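LS-24 (Lathyrus sativus, PDB 3LP9) probably binds hemin as a monomer or spermine as a dimer, in a mutually exclusive way, and may act in oxidative stress response and polyamine biosynthesis. Local coordinates at residues D191-R196 against V211-D216. Residues are numbered along the deposited sequence; the frame is centred on the assembly and turned at random.
Sequences DDHYAR and VREIVD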
ATOM      1  N   ASP A 191      -8.228  24.049   2.132  1.00 16.19           N
ATOM      2  CA  ASP A 191      -7.860  24.879   0.956  1.00 16.77           C
ATOM      3  C   ASP A 191      -6.801  25.899   1.370  1.00 16.40           C
ATOM      4  O   ASP A 191      -5.784  25.519   1.932  1.00 17.34           O
ATOM      5  CB  ASP A 191      -9.089  25.563   0.309  1.00 16.49           C
ATOM      6  CG  ASP A 191     -10.283  24.616   0.217  1.00 17.64           C
ATOM      7  OD1 ASP A 191     -10.058  23.447  -0.199  1.00 18.39           O
ATOM      8  OD2 ASP A 191     -11.420  25.010   0.609  1.00 18.17           O
ATOM      9  N   ASP A 192      -7.010  27.165   1.019  1.00 16.95           N
ATOM     10  CA  ASP A 192      -6.084  28.283   1.327  1.00 16.01           C
ATOM     11  C   ASP A 192      -6.369  28.940   2.666  1.00 15.75           C
ATOM     12  O   ASP A 192      -5.836  29.998   2.928  1.00 15.59           O
ATOM     13  CB  ASP A 192      -6.138  29.362   0.227  1.00 16.15           C
ATOM     14  CG  ASP A 192      -7.547  29.908  -0.019  1.00 15.60           C
ATOM     15  OD1 ASP A 192      -8.566  29.173   0.079  1.00 15.97           O
ATOM     16  OD2 ASP A 192      -7.637  31.102  -0.302  1.00 15.91           O
ATOM     17  N   HIS A 193      -7.232  28.307   3.465  1.00 15.66           N
ATOM     18  CA  HIS A 193      -7.704  28.790   4.759  1.00 16.01           C
ATOM     19  C   HIS A 193      -7.265  27.961   5.934  1.00 16.13           C
ATOM     20  O   HIS A 193      -7.000  26.754   5.798  1.00 17.02           O
ATOM     21  CB  HIS A 193      -9.241  28.790   4.785  1.00 16.81           C
ATOM     22  CG  HIS A 193      -9.848  29.775   3.821  1.00 17.77           C
ATOM     23  ND1 HIS A 193     -10.138  29.451   2.504  1.00 16.29           N
ATOM     24  CD2 HIS A 193     -10.185  31.079   3.985  1.00 17.03           C
ATOM     25  CE1 HIS A 193     -10.651  30.514   1.912  1.00 17.48           C
ATOM     26  NE2 HIS A 193     -10.680  31.511   2.786  1.00 16.84           N
ATOM     27  N   TYR A 194      -7.219  28.595   7.095  1.00 15.73           N
ATOM     28  CA  TYR A 194      -6.800  27.900   8.313  1.00 16.19           C
ATOM     29  C   TYR A 194      -7.708  28.480   9.428  1.00 16.29           C
ATOM     30  O   TYR A 194      -8.249  29.604   9.327  1.00 16.99           O
ATOM     31  CB  TYR A 194      -5.285  28.140   8.622  1.00 15.72           C
ATOM     32  CG  TYR A 194      -5.023  29.518   9.211  1.00 14.96           C
ATOM     33  CD1 TYR A 194      -4.874  30.623   8.381  1.00 15.99           C
ATOM     34  CD2 TYR A 194      -5.010  29.716  10.595  1.00 13.93           C
ATOM     35  CE1 TYR A 194      -4.738  31.934   8.923  1.00 15.60           C
ATOM     36  CE2 TYR A 194      -4.853  30.980  11.149  1.00 13.89           C
ATOM     37  CZ  TYR A 194      -4.716  32.081  10.336  1.00 15.05           C
ATOM     38  OH  TYR A 194      -4.585  33.341  10.883  1.00 14.44           O
ATOM     39  N   ALA A 195      -7.846  27.727  10.502  1.00 16.50           N
ATOM     40  CA  ALA A 195      -8.565  28.179  11.668  1.00 15.78           C
ATOM     41  C   ALA A 195      -7.616  27.809  12.847  1.00 15.80           C
ATOM     42  O   ALA A 195      -7.079  26.701  12.943  1.00 16.06           O
ATOM     43  CB  ALA A 195      -9.877  27.478  11.745  1.00 13.79           C
ATOM     44  N   ARG A 196      -7.303  28.801  13.661  1.00 16.49           N
ATOM     45  CA  ARG A 196      -6.525  28.588  14.871  1.00 16.54           C
ATOM     46  C   ARG A 196      -7.561  28.472  15.977  1.00 16.07           C
ATOM     47  O   ARG A 196      -8.217  29.423  16.308  1.00 15.38           O
ATOM     48  CB  ARG A 196      -5.590  29.757  15.128  1.00 16.30           C
ATOM     49  CG  ARG A 196      -4.792  29.512  16.347  1.00 16.69           C
ATOM     50  CD  ARG A 196      -4.570  30.789  17.019  1.00 18.79           C
ATOM     51  NE  ARG A 196      -3.222  30.994  17.576  1.00 17.59           N
ATOM     52  CZ  ARG A 196      -2.636  32.183  17.547  1.00 16.64           C
ATOM     53  NH1 ARG A 196      -3.258  33.186  16.939  1.00 18.03           N
ATOM     54  NH2 ARG A 196      -1.434  32.356  18.082  1.00 17.90           N
ATOM     55  N   VAL A 211     -11.696  32.676  10.445  1.00 16.36           N
ATOM     56  CA  VAL A 211     -11.015  31.934   9.387  1.00 16.12           C
ATOM     57  C   VAL A 211     -10.203  32.830   8.463  1.00 16.23           C
ATOM     58  O   VAL A 211     -10.741  33.700   7.780  1.00 16.80           O
ATOM     59  CB  VAL A 211     -12.022  31.082   8.565  1.00 16.29           C
ATOM     60  CG1 VAL A 211     -11.356  30.352   7.439  1.00 14.83           C
ATOM     61  CG2 VAL A 211     -12.780  30.136   9.502  1.00 15.81           C
ATOM     62  N   ARG A 212      -8.893  32.587   8.384  1.00 16.51           N
ATOM     63  CA  ARG A 212      -8.053  33.422   7.540  1.00 15.58           C
ATOM     64  C   ARG A 212      -7.280  32.624   6.545  1.00 15.69           C
ATOM     65  O   ARG A 212      -7.448  31.393   6.405  1.00 16.52           O
ATOM     66  CB  ARG A 212      -7.131  34.288   8.410  1.00 16.26           C
ATOM     67  CG  ARG A 212      -7.824  35.423   9.183  1.00 14.72           C
ATOM     68  CD  ARG A 212      -7.204  35.705  10.525  1.00 14.25           C
ATOM     69  NE  ARG A 212      -7.895  36.766  11.267  1.00 13.50           N
ATOM     70  CZ  ARG A 212      -7.775  38.062  11.004  1.00 14.21           C
ATOM     71  NH1 ARG A 212      -6.970  38.465   9.996  1.00 14.29           N
ATOM     72  NH2 ARG A 212      -8.489  38.947  11.696  1.00 11.10           N
ATOM     73  N   GLU A 213      -6.428  33.325   5.814  1.00 15.77           N
ATOM     74  CA  GLU A 213      -5.592  32.729   4.784  1.00 15.87           C
ATOM     75  C   GLU A 213      -4.263  32.347   5.337  1.00 16.26           C
ATOM     76  O   GLU A 213      -3.663  33.112   6.081  1.00 15.33           O
ATOM     77  CB  GLU A 213      -5.428  33.664   3.614  1.00 15.89           C
ATOM     78  CG  GLU A 213      -6.717  34.241   3.258  1.00 17.22           C
ATOM     79  CD  GLU A 213      -7.036  34.164   1.809  1.00 19.28           C
ATOM     80  OE1 GLU A 213      -6.112  34.435   1.013  1.00 20.88           O
ATOM     81  OE2 GLU A 213      -8.227  33.885   1.445  1.00 19.48           O
ATOM     82  N   ILE A 214      -3.875  31.101   4.995  1.00 16.42           N
ATOM     83  CA  ILE A 214      -2.640  30.445   5.411  1.00 16.38           C
ATOM     84  C   ILE A 214      -1.372  31.351   5.236  1.00 16.76           C
ATOM     85  O   ILE A 214      -0.612  31.564   6.201  1.00 16.50           O
ATOM     86  CB  ILE A 214      -2.466  29.063   4.651  1.00 15.79           C
ATOM     87  CG1 ILE A 214      -3.509  28.024   5.120  1.00 15.06           C
ATOM     88  CG2 ILE A 214      -1.074  28.531   4.863  1.00 16.54           C
ATOM     89  CD1 ILE A 214      -3.578  26.825   4.267  1.00 12.56           C
ATOM     90  N   VAL A 215      -1.215  31.917   4.030  1.00 16.24           N
ATOM     91  CA  VAL A 215      -0.052  32.738   3.619  1.00 16.20           C
ATOM     92  C   VAL A 215      -0.074  34.170   4.170  1.00 16.47           C
ATOM     93  O   VAL A 215       0.930  34.864   4.093  1.00 16.55           O
ATOM     94  CB  VAL A 215       0.166  32.711   2.021  1.00 15.41           C
ATOM     95  CG1 VAL A 215       0.271  31.251   1.543  1.00 14.68           C
ATOM     96  CG2 VAL A 215      -0.950  33.380   1.269  1.00 14.95           C
ATOM     97  N   ASP A 216      -1.222  34.597   4.714  1.00 16.47           N
ATOM     98  CA  ASP A 216      -1.377  35.890   5.377  1.00 15.91           C
ATOM     99  C   ASP A 216      -0.797  35.755   6.753  1.00 16.19           C
ATOM    100  O   ASP A 216      -0.146  36.667   7.261  1.00 15.94           O
ATOM    101  CB  ASP A 216      -2.846  36.252   5.502  1.00 16.07           C
ATOM    102  CG  ASP A 216      -3.415  36.786   4.204  1.00 16.91           C
ATOM    103  OD1 ASP A 216      -2.621  37.209   3.349  1.00 16.82           O
ATOM    104  OD2 ASP A 216      -4.666  36.767   4.011  1.00 18.60           O
TER
HETATM  105  O   HOH W   1      -3.393  30.977   1.974  1.00 14.10           O
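Where 191-196 meets 211-216, a short edge strand passes straight into a helix, and its hydrogen bonding follows. Y194 and R212 form an antiparallel hydrogen-bonded pair: Y194 N reaches R212 O at 2.9 Å, in the carbonyl plane, and R212 N returns to Y194 O at 3.2 Å. Beyond E213, the N-cap residue, I214 N donates to D192 O at 3.1 Å, lying above that carbonyl's plane. A water donates to the same oxygen and accepts from V215 N, so D192 O serves the first turn of the helix twice. The Y194 ring, with CG in the crowded position between N and carbonyl carbon (chi1 77°), lies alongside R212, CE1 3.4 Å from R212 CB, turns its edge to the E213 carbonyl and stacks with Y217. An alanine in place of Y194 would probably loosen the helix start against the sheet, since these ring contacts would go. R212 NE is satisfied by D209 O. D192 OD2 and E213 OE2 are 3.3 Å apart; the like charges would probably raise the pKa of one of the two, unless a protonated H193 nearby offsets them. This is the outer edge of a four-stranded antiparallel blade of the hemopexin beta-propeller.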